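Local coordinates for protein YcaO (Methanopyrus kandleri, PDB 6CIB) that binds ADP and magnesium and, as a YcaO-family enzyme, probably takes part in the ATP-dependent thioamidation of peptide backbones, at residues Glu86-Ile92 with Phe133-Leu137; Ile91-Pro96 with Arg111-Glu115; Leu190-Arg194 with Val245-Leu249; Leu206-Pro210 with Trp292-Glu296; Val213-Tyr217 with Leu304-Ile308. All coordinates share one frame; numbering follows the deposited sequence.

From the N terminus, the chain leaves helix 68-85 and enters contact 1, where Glu86-Ile92 meets the loop Phe133-Leu137. Within that closure lies contact 2, which ties the same outgoing chain, through the shared Ile91 and Ile92, to strand 113-118 of the five-stranded antiparallel sheet. Contacts 3, 4 and 5 open only after contacts 1 and 2 have closed; among themselves their segments alternate, so each crosses the other two. Contact 3 pairs helices 188-198 and 241-260; contact 4 joins strand 203-209 to the end of helix 290-293; contact 5 links the turn before strand 217-224 to the loop Leu304-Ile308. Leu206 and Leu208 of contact 4 touch contacts 3 and 5, respectively.

Contact 1: Glu86-Ile92 with Phe133-Leu137; sequences EPREEII and FHPWL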
# COMPACT_ATOMS: atom_id res chain seq x y z
N GLU A 86 11.23 -3.58 -11.67
CA GLU A 86 12.64 -3.88 -11.89
C GLU A 86 13.25 -2.86 -12.88
O GLU A 86 12.58 -2.49 -13.86
CB GLU A 86 12.83 -5.33 -12.37
CG GLU A 86 12.66 -6.34 -11.23
CD GLU A 86 12.73 -7.81 -11.65
OE1 GLU A 86 12.96 -8.13 -12.83
OE2 GLU A 86 12.55 -8.65 -10.75
N PRO A 87 14.48 -2.38 -12.59
CA PRO A 87 15.14 -1.35 -13.41
C PRO A 87 15.08 -1.64 -14.90
O PRO A 87 15.33 -2.77 -15.33
CB PRO A 87 16.58 -1.39 -12.91
CG PRO A 87 16.45 -1.77 -11.49
CD PRO A 87 15.31 -2.75 -11.42
N ARG A 88 14.72 -0.62 -15.67
CA ARG A 88 14.54 -0.77 -17.09
C ARG A 88 15.25 0.38 -17.78
O ARG A 88 14.84 1.54 -17.67
CB ARG A 88 13.05 -0.81 -17.44
CG ARG A 88 12.64 -2.04 -18.24
CD ARG A 88 11.19 -1.93 -18.67
NE ARG A 88 10.29 -1.88 -17.52
CZ ARG A 88 9.11 -1.27 -17.51
NH1 ARG A 88 8.65 -0.64 -18.58
NH2 ARG A 88 8.38 -1.29 -16.40
N GLU A 89 16.34 0.04 -18.48
CA GLU A 89 17.19 1.01 -19.18
C GLU A 89 16.43 1.72 -20.30
O GLU A 89 16.73 2.87 -20.61
CB GLU A 89 18.46 0.31 -19.69
CG GLU A 89 19.61 1.22 -20.07
CD GLU A 89 20.17 2.06 -18.92
OE1 GLU A 89 20.29 1.58 -17.77
OE2 GLU A 89 20.51 3.22 -19.19
N GLU A 90 15.45 1.02 -20.87
CA GLU A 90 14.50 1.54 -21.86
C GLU A 90 13.96 2.94 -21.54
O GLU A 90 13.88 3.79 -22.43
CB GLU A 90 13.30 0.59 -21.99
CG GLU A 90 13.58 -0.74 -22.66
CD GLU A 90 13.50 -0.66 -24.17
OE1 GLU A 90 12.46 -1.09 -24.73
OE2 GLU A 90 14.46 -0.17 -24.81
N ILE A 91 13.60 3.16 -20.27
CA ILE A 91 12.91 4.38 -19.85
C ILE A 91 13.78 5.29 -18.97
O ILE A 91 13.28 6.28 -18.43
CB ILE A 91 11.53 4.09 -19.18
CG1 ILE A 91 11.70 3.24 -17.90
CG2 ILE A 91 10.57 3.48 -20.20
CD1 ILE A 91 10.47 3.14 -17.03
N ILE A 92 15.06 4.95 -18.81
CA ILE A 92 15.99 5.79 -18.06
C ILE A 92 16.54 6.89 -18.97
O ILE A 92 16.89 6.63 -20.13
CB ILE A 92 17.12 4.97 -17.39
CG1 ILE A 92 16.55 4.09 -16.26
CG2 ILE A 92 18.20 5.88 -16.81
CD1 ILE A 92 17.43 2.93 -15.84
N PHE A 133 12.26 2.68 -9.40
CA PHE A 133 12.55 1.26 -9.53
C PHE A 133 12.82 0.58 -8.20
O PHE A 133 13.05 1.24 -7.18
CB PHE A 133 13.74 1.04 -10.49
CG PHE A 133 13.50 1.53 -11.90
CD1 PHE A 133 12.45 1.02 -12.67
CD2 PHE A 133 14.34 2.49 -12.46
CE1 PHE A 133 12.24 1.47 -13.97
CE2 PHE A 133 14.14 2.93 -13.76
CZ PHE A 133 13.09 2.42 -14.52
N HIS A 134 12.76 -0.76 -8.23
CA HIS A 134 13.14 -1.61 -7.11
C HIS A 134 13.53 -2.99 -7.66
O HIS A 134 12.73 -3.60 -8.37
CB HIS A 134 12.01 -1.75 -6.09
CG HIS A 134 12.39 -2.54 -4.88
ND1 HIS A 134 13.30 -2.08 -3.95
CD2 HIS A 134 12.02 -3.78 -4.47
CE1 HIS A 134 13.45 -2.99 -3.01
NE2 HIS A 134 12.69 -4.03 -3.30
N PRO A 135 14.75 -3.48 -7.34
CA PRO A 135 15.76 -2.82 -6.51
C PRO A 135 16.69 -1.88 -7.30
O PRO A 135 17.08 -2.21 -8.42
CB PRO A 135 16.56 -3.99 -5.92
CG PRO A 135 16.38 -5.11 -6.89
CD PRO A 135 15.21 -4.81 -7.80
N TRP A 136 17.01 -0.74 -6.70
CA TRP A 136 18.02 0.17 -7.23
C TRP A 136 19.02 0.45 -6.11
O TRP A 136 18.63 0.91 -5.02
CB TRP A 136 17.38 1.45 -7.75
CG TRP A 136 18.34 2.33 -8.47
CD1 TRP A 136 19.25 3.19 -7.91
CD2 TRP A 136 18.51 2.44 -9.89
NE1 TRP A 136 19.97 3.83 -8.89
CE2 TRP A 136 19.54 3.38 -10.11
CE3 TRP A 136 17.89 1.83 -10.99
CZ2 TRP A 136 19.97 3.73 -11.40
CZ3 TRP A 136 18.31 2.18 -12.27
CH2 TRP A 136 19.34 3.12 -12.47
N LEU A 137 20.30 0.18 -6.38
CA LEU A 137 21.31 0.14 -5.31
C LEU A 137 22.30 1.31 -5.21
O LEU A 137 22.97 1.46 -4.19
CB LEU A 137 22.06 -1.20 -5.33
CG LEU A 137 21.32 -2.41 -4.76
CD1 LEU A 137 22.07 -3.68 -5.14
CD2 LEU A 137 21.17 -2.31 -3.25
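Pro87 lies against the Phe133 ring, and the contact between the two loops is mostly apolar. In a CH-pi contact, Pro87 CA stands 3.8 Å from the centroid of the Phe133 ring, 20° off its normal; Arg88 N lies over the same face, also displaced toward the rim. Aliphatic side chains add to this: Ile91 brings CG1 and CD1 to the edge of the ring at CZ, while Ile92 CG1 comes obliquely to within 3.7 Å of Phe133 CE2. With CG1 of Ile92 anti to the carbonyl carbon (chi1 -69°), its CD1 continues to the edge of the Trp136 indole, 3.8 Å from CZ3. Pro87 CG touches the same indole at CE3. Replacing Phe133 by an alanine is likely to leave Pro87, Ile91 and Ile92 without their common partner and open a gap between the loops.

Polar contacts across the pair are few, and no conventional hydrogen bond joins the segments, although the backbone of His134 is hydrogen-bonded to Ala85, just before Glu86. Glu86 CA makes a CA-H...O contact of 3.5 Å with His134 O. The polar ends turn elsewhere: Glu86 to Arg52, Arg88 to Leu337 O and His134 to Ser143. This is loop-on-loop packing around an aromatic residue, at the exit of helix 68-85, the helix that carries the magnesium ligand Glu81.

Contact 2: Ile91-Pro96 with Arg111-Glu115; sequences IIERGP and REWVE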
# COMPACT_ATOMS: atom_id res chain seq x y z
N ILE A 91 13.60 3.16 -20.27
CA ILE A 91 12.91 4.38 -19.85
C ILE A 91 13.78 5.29 -18.97
O ILE A 91 13.28 6.28 -18.43
CB ILE A 91 11.53 4.09 -19.18
CG1 ILE A 91 11.70 3.24 -17.90
CG2 ILE A 91 10.57 3.48 -20.20
CD1 ILE A 91 10.47 3.14 -17.03
N ILE A 92 15.06 4.95 -18.81
CA ILE A 92 15.99 5.79 -18.06
C ILE A 92 16.54 6.89 -18.97
O ILE A 92 16.89 6.63 -20.13
CB ILE A 92 17.12 4.97 -17.39
CG1 ILE A 92 16.55 4.09 -16.26
CG2 ILE A 92 18.20 5.88 -16.81
CD1 ILE A 92 17.43 2.93 -15.84
N GLU A 93 16.58 8.11 -18.44
CA GLU A 93 17.20 9.25 -19.13
C GLU A 93 18.32 9.83 -18.29
O GLU A 93 18.21 9.93 -17.06
CB GLU A 93 16.17 10.33 -19.46
CG GLU A 93 15.37 10.03 -20.71
CD GLU A 93 14.27 11.05 -20.96
OE1 GLU A 93 14.59 12.25 -21.12
OE2 GLU A 93 13.09 10.64 -21.01
N ARG A 94 19.41 10.20 -18.95
CA ARG A 94 20.60 10.66 -18.24
C ARG A 94 20.90 12.15 -18.35
O ARG A 94 21.40 12.75 -17.39
CB ARG A 94 21.82 9.81 -18.60
CG ARG A 94 21.89 8.58 -17.71
CD ARG A 94 23.01 7.63 -18.11
NE ARG A 94 22.94 6.43 -17.28
CZ ARG A 94 22.19 5.36 -17.57
NH1 ARG A 94 21.45 5.34 -18.67
NH2 ARG A 94 22.19 4.31 -16.76
N GLY A 95 20.57 12.74 -19.49
CA GLY A 95 20.69 14.18 -19.66
C GLY A 95 19.32 14.80 -19.89
O GLY A 95 19.05 15.28 -20.99
N PRO A 96 18.44 14.78 -18.86
CA PRO A 96 17.07 15.21 -19.14
C PRO A 96 16.90 16.73 -19.17
O PRO A 96 17.58 17.46 -18.44
CB PRO A 96 16.28 14.59 -17.99
CG PRO A 96 17.24 14.48 -16.86
CD PRO A 96 18.64 14.51 -17.42
N ARG A 111 22.00 10.83 -11.32
CA ARG A 111 22.42 10.69 -12.71
C ARG A 111 21.37 10.03 -13.61
O ARG A 111 21.31 10.31 -14.81
CB ARG A 111 23.74 9.91 -12.77
CG ARG A 111 24.56 10.17 -14.02
CD ARG A 111 25.47 8.99 -14.33
NE ARG A 111 25.88 9.01 -15.74
CZ ARG A 111 26.17 7.94 -16.47
NH1 ARG A 111 26.08 6.71 -15.97
NH2 ARG A 111 26.53 8.10 -17.74
N GLU A 112 20.55 9.16 -13.01
CA GLU A 112 19.51 8.41 -13.72
C GLU A 112 18.12 8.91 -13.35
O GLU A 112 17.79 9.03 -12.17
CB GLU A 112 19.60 6.91 -13.41
CG GLU A 112 20.74 6.16 -14.09
CD GLU A 112 22.10 6.40 -13.46
OE1 GLU A 112 22.20 6.41 -12.21
OE2 GLU A 112 23.07 6.59 -14.22
N TRP A 113 17.32 9.20 -14.37
CA TRP A 113 15.99 9.76 -14.20
C TRP A 113 14.98 8.98 -15.01
O TRP A 113 15.33 8.33 -16.00
CB TRP A 113 15.95 11.22 -14.66
CG TRP A 113 16.93 12.11 -13.97
CD1 TRP A 113 18.24 12.31 -14.31
CD2 TRP A 113 16.69 12.92 -12.81
NE1 TRP A 113 18.83 13.19 -13.45
CE2 TRP A 113 17.91 13.59 -12.52
CE3 TRP A 113 15.58 13.16 -12.00
CZ2 TRP A 113 18.04 14.47 -11.44
CZ3 TRP A 113 15.70 14.04 -10.93
CH2 TRP A 113 16.93 14.69 -10.66
N VAL A 114 13.72 9.05 -14.58
CA VAL A 114 12.56 8.60 -15.36
C VAL A 114 11.53 9.73 -15.43
O VAL A 114 11.23 10.38 -14.42
CB VAL A 114 11.92 7.31 -14.79
CG1 VAL A 114 10.95 6.70 -15.80
CG2 VAL A 114 12.96 6.27 -14.43
N GLU A 115 10.98 9.95 -16.62
CA GLU A 115 9.96 10.97 -16.84
C GLU A 115 8.61 10.57 -16.25
O GLU A 115 8.04 9.54 -16.62
CB GLU A 115 9.82 11.25 -18.34
CG GLU A 115 9.14 12.57 -18.68
CD GLU A 115 8.70 12.63 -20.14
OE1 GLU A 115 9.45 12.15 -21.01
OE2 GLU A 115 7.61 13.16 -20.41
O HOH W 1 11.53 8.31 -18.81
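Glu93 and Trp113 face each other as a single antiparallel hydrogen-bonded pair, each satisfying the other's backbone N-H and carbonyl. The bond from Glu93 N to Trp113 O is 2.8 Å long and nearly straight at 172°; the return bond from Trp113 N to Glu93 O is more bent, though its donor lies in the carbonyl plane. Trp113 O also receives a CA-H...O contact from Ile92 CA. Where direct pairing stops, a water takes over, donating to Ile91 O at 2.7 Å and accepting from Glu115 N at 2.8 Å.

The side-chain donors gather around Glu112. Arg94 NE gives its N-H to the anti lone pair of Glu112 OE2 over 3.1 Å, the oxygen lying 30° out of the guanidinium plane. Glu112 CG lies over one face of the Arg94 guanidinium, and the bend at chi2 (77°) turns the carboxylate so that OE2 reaches Arg94 NE. Arg111 NH1 forms a salt bridge to the same OE2, so one carboxylate oxygen serves two arginines, and Arg94 CD sits over the centre of the Arg111 guanidinium. The stronger charge partner of Arg94 is Glu89, just before the segment, bound through NH1. Glu93 OE1 has a weak hydrogen bond to Tyr126 OH.

Apolar contacts complete the pairing. Pro96 CG lies over the five-membered ring of Trp113, 3.9 Å from its centroid, a CH-pi contact, and Ile91 CD1 meets Val114 CG1. The motif is an isolated beta bridge against strand 113-118, whose other sheet neighbours are strands 124-128 and 332-336.

Contact 3: Leu190-Arg194 with Val245-Leu249; sequences LEELR and VLRAL
Leu190-Arg194 and Val245-Leu249 are helical segments that run almost parallel, with an angle of 12° between their N-to-C directions and a closest axis approach of 10.7 Å. That spacing leaves the interface to side chains, and the nearest CA atoms, those of Arg194 and Leu249, are 6.9 Å apart.

No hydrogen bond crosses; the contact is made by aliphatic branches. Leu190 sends CD2 to Val245 CG1 at 3.9 Å and rests the same methyl near Leu246 CB, while Leu190 CD1 touches CB and CG1 of Val245. One turn on, Leu193 has CG anti to its backbone N (chi1 174°), which carries CD2 to within 3.6 Å of Leu246 CD1; these side chains cross at about a right angle. Leu193 and Leu249 instead meet tip to tip, CG against CD1. The other Leu249 methyl, CD2, lies beside the CA and CG of Arg194.

Arg194 contributes only its aliphatic base here, for the chain bends at chi3 and the guanidinium leads away. There it grips Glu191 of its own helix side-on, with NE to OE1 at 3.1 Å and NH1 to OE2 at 2.8 Å, while NH2 turns to Glu198 and to Val204 O. Exchanging Arg194 for an alanine would probably leave the Glu191 carboxylate without this two-pronged partner and Leu249 CD2 less covered.

Strand 203-209 packs alongside both helices, Leu206 touching Arg194, Val245 and Leu249, while strand 217-224 meets helix 241-260 through Val219 and Ala221.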
# COMPACT_ATOMS: atom_id res chain seq x y z
N LEU A 190 -18.16 -6.41 9.28
CA LEU A 190 -16.79 -6.04 9.63
C LEU A 190 -16.43 -6.45 11.05
O LEU A 190 -15.33 -6.96 11.28
CB LEU A 190 -16.52 -4.55 9.39
CG LEU A 190 -16.39 -4.12 7.92
CD1 LEU A 190 -16.50 -2.61 7.81
CD2 LEU A 190 -15.10 -4.61 7.29
N GLU A 191 -17.37 -6.25 11.98
CA GLU A 191 -17.19 -6.71 13.36
C GLU A 191 -17.07 -8.24 13.46
O GLU A 191 -16.26 -8.74 14.23
CB GLU A 191 -18.31 -6.17 14.27
CG GLU A 191 -18.31 -6.65 15.73
CD GLU A 191 -17.04 -6.35 16.54
OE1 GLU A 191 -16.22 -5.49 16.14
OE2 GLU A 191 -16.87 -6.98 17.60
N GLU A 192 -17.86 -8.95 12.65
CA GLU A 192 -17.78 -10.42 12.64
C GLU A 192 -16.44 -10.92 12.09
O GLU A 192 -15.87 -11.87 12.63
CB GLU A 192 -18.98 -11.04 11.91
CG GLU A 192 -19.18 -12.54 12.18
CD GLU A 192 -18.87 -12.96 13.63
OE1 GLU A 192 -19.58 -12.50 14.56
OE2 GLU A 192 -17.91 -13.75 13.83
N LEU A 193 -15.95 -10.26 11.03
CA LEU A 193 -14.62 -10.56 10.50
C LEU A 193 -13.51 -10.33 11.54
O LEU A 193 -12.67 -11.20 11.74
CB LEU A 193 -14.35 -9.78 9.20
CG LEU A 193 -12.95 -9.85 8.57
CD1 LEU A 193 -12.46 -11.27 8.34
CD2 LEU A 193 -12.92 -9.06 7.27
N ARG A 194 -13.53 -9.16 12.19
CA ARG A 194 -12.59 -8.85 13.27
C ARG A 194 -12.61 -9.92 14.37
O ARG A 194 -11.55 -10.42 14.76
CB ARG A 194 -12.85 -7.46 13.85
CG ARG A 194 -11.75 -6.97 14.79
CD ARG A 194 -12.25 -5.87 15.73
NE ARG A 194 -13.32 -6.32 16.63
CZ ARG A 194 -13.16 -7.07 17.72
NH1 ARG A 194 -14.23 -7.41 18.44
NH2 ARG A 194 -11.96 -7.50 18.09
N VAL A 245 -11.19 -0.37 6.76
CA VAL A 245 -11.25 -1.38 7.82
C VAL A 245 -10.95 -2.77 7.23
O VAL A 245 -10.12 -3.52 7.77
CB VAL A 245 -12.63 -1.41 8.52
CG1 VAL A 245 -12.74 -2.55 9.53
CG2 VAL A 245 -12.90 -0.09 9.22
N LEU A 246 -11.63 -3.09 6.13
CA LEU A 246 -11.46 -4.37 5.45
C LEU A 246 -10.00 -4.60 5.03
O LEU A 246 -9.43 -5.66 5.30
CB LEU A 246 -12.40 -4.50 4.24
CG LEU A 246 -12.24 -5.80 3.44
CD1 LEU A 246 -12.65 -7.02 4.26
CD2 LEU A 246 -13.03 -5.73 2.14
N ARG A 247 -9.40 -3.59 4.41
CA ARG A 247 -8.00 -3.66 3.99
C ARG A 247 -7.04 -3.95 5.14
O ARG A 247 -6.17 -4.79 5.00
CB ARG A 247 -7.59 -2.38 3.28
CG ARG A 247 -8.12 -2.27 1.87
CD ARG A 247 -7.90 -0.88 1.32
NE ARG A 247 -8.02 -0.93 -0.13
CZ ARG A 247 -7.39 -0.14 -1.00
NH1 ARG A 247 -6.58 0.84 -0.60
NH2 ARG A 247 -7.59 -0.35 -2.30
N ALA A 248 -7.23 -3.27 6.27
CA ALA A 248 -6.40 -3.48 7.47
C ALA A 248 -6.50 -4.92 8.01
O ALA A 248 -5.48 -5.55 8.32
CB ALA A 248 -6.75 -2.47 8.56
N LEU A 249 -7.73 -5.43 8.10
CA LEU A 249 -7.99 -6.80 8.55
C LEU A 249 -7.41 -7.85 7.60
O LEU A 249 -6.84 -8.85 8.06
CB LEU A 249 -9.50 -7.03 8.77
CG LEU A 249 -10.13 -6.31 9.97
CD1 LEU A 249 -11.65 -6.34 9.90
CD2 LEU A 249 -9.65 -6.88 11.29

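Contact 4: Leu206-Pro210 with Trp292-Glu296; sequences LRLLP and WFEPE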
# COMPACT_ATOMS: atom_id res chain seq x y z
N LEU A 206 -8.75 -2.36 16.38
CA LEU A 206 -8.88 -1.40 15.28
C LEU A 206 -8.64 0.04 15.74
O LEU A 206 -9.05 0.41 16.83
CB LEU A 206 -10.24 -1.53 14.58
CG LEU A 206 -10.54 -2.82 13.82
CD1 LEU A 206 -12.00 -2.86 13.39
CD2 LEU A 206 -9.62 -3.02 12.62
N ARG A 207 -7.97 0.81 14.89
CA ARG A 207 -7.66 2.22 15.15
C ARG A 207 -7.98 3.08 13.93
O ARG A 207 -7.72 2.67 12.80
CB ARG A 207 -6.18 2.40 15.49
CG ARG A 207 -5.65 1.61 16.67
CD ARG A 207 -6.30 1.97 17.99
NE ARG A 207 -5.81 1.10 19.06
CZ ARG A 207 -6.51 0.13 19.64
NH1 ARG A 207 -7.78 -0.09 19.30
NH2 ARG A 207 -5.95 -0.59 20.60
N LEU A 208 -8.54 4.27 14.17
CA LEU A 208 -8.62 5.29 13.13
C LEU A 208 -7.41 6.21 13.24
O LEU A 208 -7.28 6.97 14.20
CB LEU A 208 -9.94 6.07 13.20
CG LEU A 208 -10.22 7.02 12.02
CD1 LEU A 208 -10.60 6.27 10.74
CD2 LEU A 208 -11.30 8.03 12.37
N LEU A 209 -6.51 6.13 12.26
CA LEU A 209 -5.30 6.95 12.22
C LEU A 209 -5.65 8.37 11.82
O LEU A 209 -6.63 8.58 11.08
CB LEU A 209 -4.27 6.37 11.25
CG LEU A 209 -3.33 5.28 11.77
CD1 LEU A 209 -4.02 3.95 11.93
CD2 LEU A 209 -2.14 5.11 10.84
N PRO A 210 -4.88 9.37 12.32
CA PRO A 210 -5.07 10.73 11.80
C PRO A 210 -4.65 10.79 10.33
O PRO A 210 -3.50 10.50 9.99
CB PRO A 210 -4.13 11.57 12.68
CG PRO A 210 -3.10 10.60 13.17
CD PRO A 210 -3.88 9.34 13.39
N TRP A 292 0.03 2.11 20.25
CA TRP A 292 -0.95 1.24 19.58
C TRP A 292 -1.91 0.54 20.52
O TRP A 292 -3.08 0.34 20.17
CB TRP A 292 -0.24 0.21 18.70
CG TRP A 292 0.35 0.82 17.47
CD1 TRP A 292 1.68 0.93 17.17
CD2 TRP A 292 -0.36 1.44 16.39
NE1 TRP A 292 1.84 1.57 15.96
CE2 TRP A 292 0.61 1.90 15.46
CE3 TRP A 292 -1.72 1.65 16.11
CZ2 TRP A 292 0.26 2.55 14.26
CZ3 TRP A 292 -2.07 2.32 14.92
CH2 TRP A 292 -1.08 2.75 14.02
N PHE A 293 -1.43 0.19 21.71
CA PHE A 293 -2.20 -0.62 22.67
C PHE A 293 -2.93 0.18 23.74
O PHE A 293 -3.73 -0.38 24.50
CB PHE A 293 -1.33 -1.73 23.28
CG PHE A 293 -0.89 -2.77 22.28
CD1 PHE A 293 -1.79 -3.73 21.80
CD2 PHE A 293 0.42 -2.77 21.80
CE1 PHE A 293 -1.38 -4.67 20.86
CE2 PHE A 293 0.83 -3.72 20.86
CZ PHE A 293 -0.07 -4.66 20.39
N GLU A 294 -2.68 1.48 23.79
CA GLU A 294 -3.40 2.38 24.70
C GLU A 294 -4.07 3.53 23.92
O GLU A 294 -3.56 4.65 23.92
CB GLU A 294 -2.46 2.90 25.80
CG GLU A 294 -1.94 1.81 26.74
CD GLU A 294 -0.70 2.22 27.51
OE1 GLU A 294 -0.37 3.43 27.57
OE2 GLU A 294 -0.04 1.31 28.08
N PRO A 295 -5.21 3.24 23.25
CA PRO A 295 -5.86 4.24 22.40
C PRO A 295 -6.35 5.48 23.16
O PRO A 295 -6.78 5.36 24.30
CB PRO A 295 -7.04 3.48 21.79
CG PRO A 295 -7.31 2.37 22.75
CD PRO A 295 -5.96 1.96 23.24
N GLU A 296 -6.27 6.64 22.52
CA GLU A 296 -6.81 7.89 23.06
C GLU A 296 -8.18 8.16 22.43
O GLU A 296 -8.27 8.70 21.32
CB GLU A 296 -5.85 9.06 22.78
CG GLU A 296 -6.02 10.30 23.66
CD GLU A 296 -4.90 10.48 24.69
OE1 GLU A 296 -3.82 9.86 24.54
OE2 GLU A 296 -5.10 11.27 25.64
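Arg207 reaches from strand 203-209 to the C-terminal end of helix 290-293, and its side chain meets something at nearly every atom. Its CB comes to 4.2 Å from Trp292 CZ3, and CG lies in the plane of the indole at its edge, 4.0 Å from Trp292 CE3. The chain then bends, with chi2 at -63°, and this fold brings CD near Pro295 CB and swings the guanidinium back toward the helix end. NE donates to Trp292 O at 3.0 Å, and NH2 donates to that same oxygen at 3.0 Å, so the NE-NH2 side of the group closes on one carbonyl. Both bonds are bent, at 146° and 144°, as expected when two nitrogens converge on a single atom. The oxygen lies near the guanidinium plane, and Pro295 CG stands 3.8 Å above that plane, over its centre. NH1 bonds to Leu206 O, which it meets from well above the carbonyl plane. NH2 also has a salt bridge to Glu205.

Leu209 adds an apolar contact: its CD1 lies at the indole edge, 3.8 Å from Trp292 CH2, and the two side chains cross at about a right angle. Trp292 NE1 turns instead to Glu175.

A carbonyl at the last turn of a helix has lost the usual main-chain partner, and here the arginine supplies two donors in its place. The positive guanidinium probably also suits the partial negative charge of this carbonyl, and its own charge is balanced by Glu205.

Contact 5: Val213-Tyr217 with Leu304-Ile308; sequences VEGVY and LDRVI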
# COMPACT_ATOMS: atom_id res chain seq x y z
N VAL A 213 -5.11 13.85 4.70
CA VAL A 213 -5.79 14.07 3.42
C VAL A 213 -7.31 14.00 3.63
O VAL A 213 -7.84 12.97 4.05
CB VAL A 213 -5.35 13.03 2.34
CG1 VAL A 213 -6.03 13.31 1.00
CG2 VAL A 213 -3.83 13.02 2.18
N GLU A 214 -8.00 15.09 3.32
CA GLU A 214 -9.43 15.14 3.56
C GLU A 214 -10.22 14.27 2.59
O GLU A 214 -9.93 14.24 1.39
CB GLU A 214 -9.97 16.56 3.56
CG GLU A 214 -11.18 16.69 4.47
CD GLU A 214 -11.88 18.01 4.34
OE1 GLU A 214 -11.23 19.04 4.62
OE2 GLU A 214 -13.07 18.01 3.95
N GLY A 215 -11.21 13.56 3.13
CA GLY A 215 -11.99 12.59 2.37
C GLY A 215 -11.40 11.19 2.36
O GLY A 215 -12.07 10.26 1.90
N VAL A 216 -10.17 11.03 2.85
CA VAL A 216 -9.50 9.72 2.89
C VAL A 216 -9.32 9.29 4.35
O VAL A 216 -8.76 10.03 5.16
CB VAL A 216 -8.12 9.72 2.17
CG1 VAL A 216 -7.49 8.32 2.20
CG2 VAL A 216 -8.26 10.18 0.73
N TYR A 217 -9.81 8.09 4.66
CA TYR A 217 -9.68 7.51 6.01
C TYR A 217 -8.59 6.46 6.03
O TYR A 217 -8.45 5.70 5.08
CB TYR A 217 -11.02 6.91 6.46
CG TYR A 217 -12.11 7.95 6.56
CD1 TYR A 217 -12.20 8.78 7.68
CD2 TYR A 217 -13.03 8.13 5.52
CE1 TYR A 217 -13.19 9.75 7.78
CE2 TYR A 217 -14.02 9.10 5.60
CZ TYR A 217 -14.10 9.90 6.73
OH TYR A 217 -15.08 10.86 6.82
N LEU A 304 -18.46 8.67 10.61
CA LEU A 304 -17.55 9.14 9.57
C LEU A 304 -18.30 9.49 8.28
O LEU A 304 -18.98 8.63 7.71
CB LEU A 304 -16.43 8.12 9.32
CG LEU A 304 -15.54 7.71 10.51
CD1 LEU A 304 -14.57 6.61 10.10
CD2 LEU A 304 -14.79 8.89 11.11
N ASP A 305 -18.19 10.75 7.85
CA ASP A 305 -18.81 11.24 6.61
C ASP A 305 -18.18 10.58 5.39
O ASP A 305 -16.97 10.39 5.34
CB ASP A 305 -18.62 12.76 6.47
CG ASP A 305 -19.30 13.55 7.58
OD1 ASP A 305 -20.51 13.33 7.84
OD2 ASP A 305 -18.61 14.41 8.18
N ARG A 306 -19.02 10.22 4.41
CA ARG A 306 -18.53 9.86 3.08
C ARG A 306 -18.41 11.13 2.26
O ARG A 306 -19.40 11.64 1.74
CB ARG A 306 -19.45 8.84 2.39
CG ARG A 306 -19.20 7.40 2.82
CD ARG A 306 -19.30 6.42 1.66
NE ARG A 306 -18.14 6.49 0.76
CZ ARG A 306 -17.99 5.79 -0.36
NH1 ARG A 306 -18.93 4.93 -0.75
NH2 ARG A 306 -16.90 5.93 -1.10
N VAL A 307 -17.19 11.67 2.19
CA VAL A 307 -16.91 12.93 1.49
C VAL A 307 -16.81 12.66 -0.01
O VAL A 307 -17.44 13.35 -0.81
CB VAL A 307 -15.62 13.62 2.02
CG1 VAL A 307 -15.40 14.97 1.34
CG2 VAL A 307 -15.66 13.80 3.53
N ILE A 308 -16.03 11.64 -0.36
CA ILE A 308 -15.82 11.22 -1.74
C ILE A 308 -16.64 9.95 -2.00
O ILE A 308 -16.30 8.85 -1.51
CB ILE A 308 -14.30 11.01 -2.03
CG1 ILE A 308 -13.52 12.30 -1.78
CG2 ILE A 308 -14.08 10.53 -3.46
CD1 ILE A 308 -12.05 12.12 -1.45
O HOH W 2 -14.68 10.19 1.90
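Gly215 sits in a type II turn from Val213 to Val216, just before strand 217-224, against Val307 of the chain preceding helix 313-325; their CA atoms are 5.0 Å apart, and the end-to-end directions of the two loops differ by 118°. Val307 CB packs at 3.8 Å on Gly215 CA, and Ile308 CD1 lies equally near that CA and Gly215 O. A side chain at Gly215 would run into Ile308 CD1, and the turn's backbone angles there (phi 89°) already favour glycine.

Tyr217 carries most of the side-chain contact. A chi1 of -62° sets its ring beside its own backbone N and sends it past Leu304, which runs the opposite way, with Leu304 CD2 3.8 Å from Tyr217 CE1. At the far end OH donates to Asp305 O, near the ring plane; the modelled 2.4 Å is very short and its exact length doubtful. A water links the loops again, donating to Gly215 O at 2.6 Å and accepting from Ile308 N at 3.0 Å.

The side-chain-free glycine lets Val307 and Ile308 pack directly on the turn, while the phenol and the water satisfy main-chain groups that no direct backbone bond pairs across the loops.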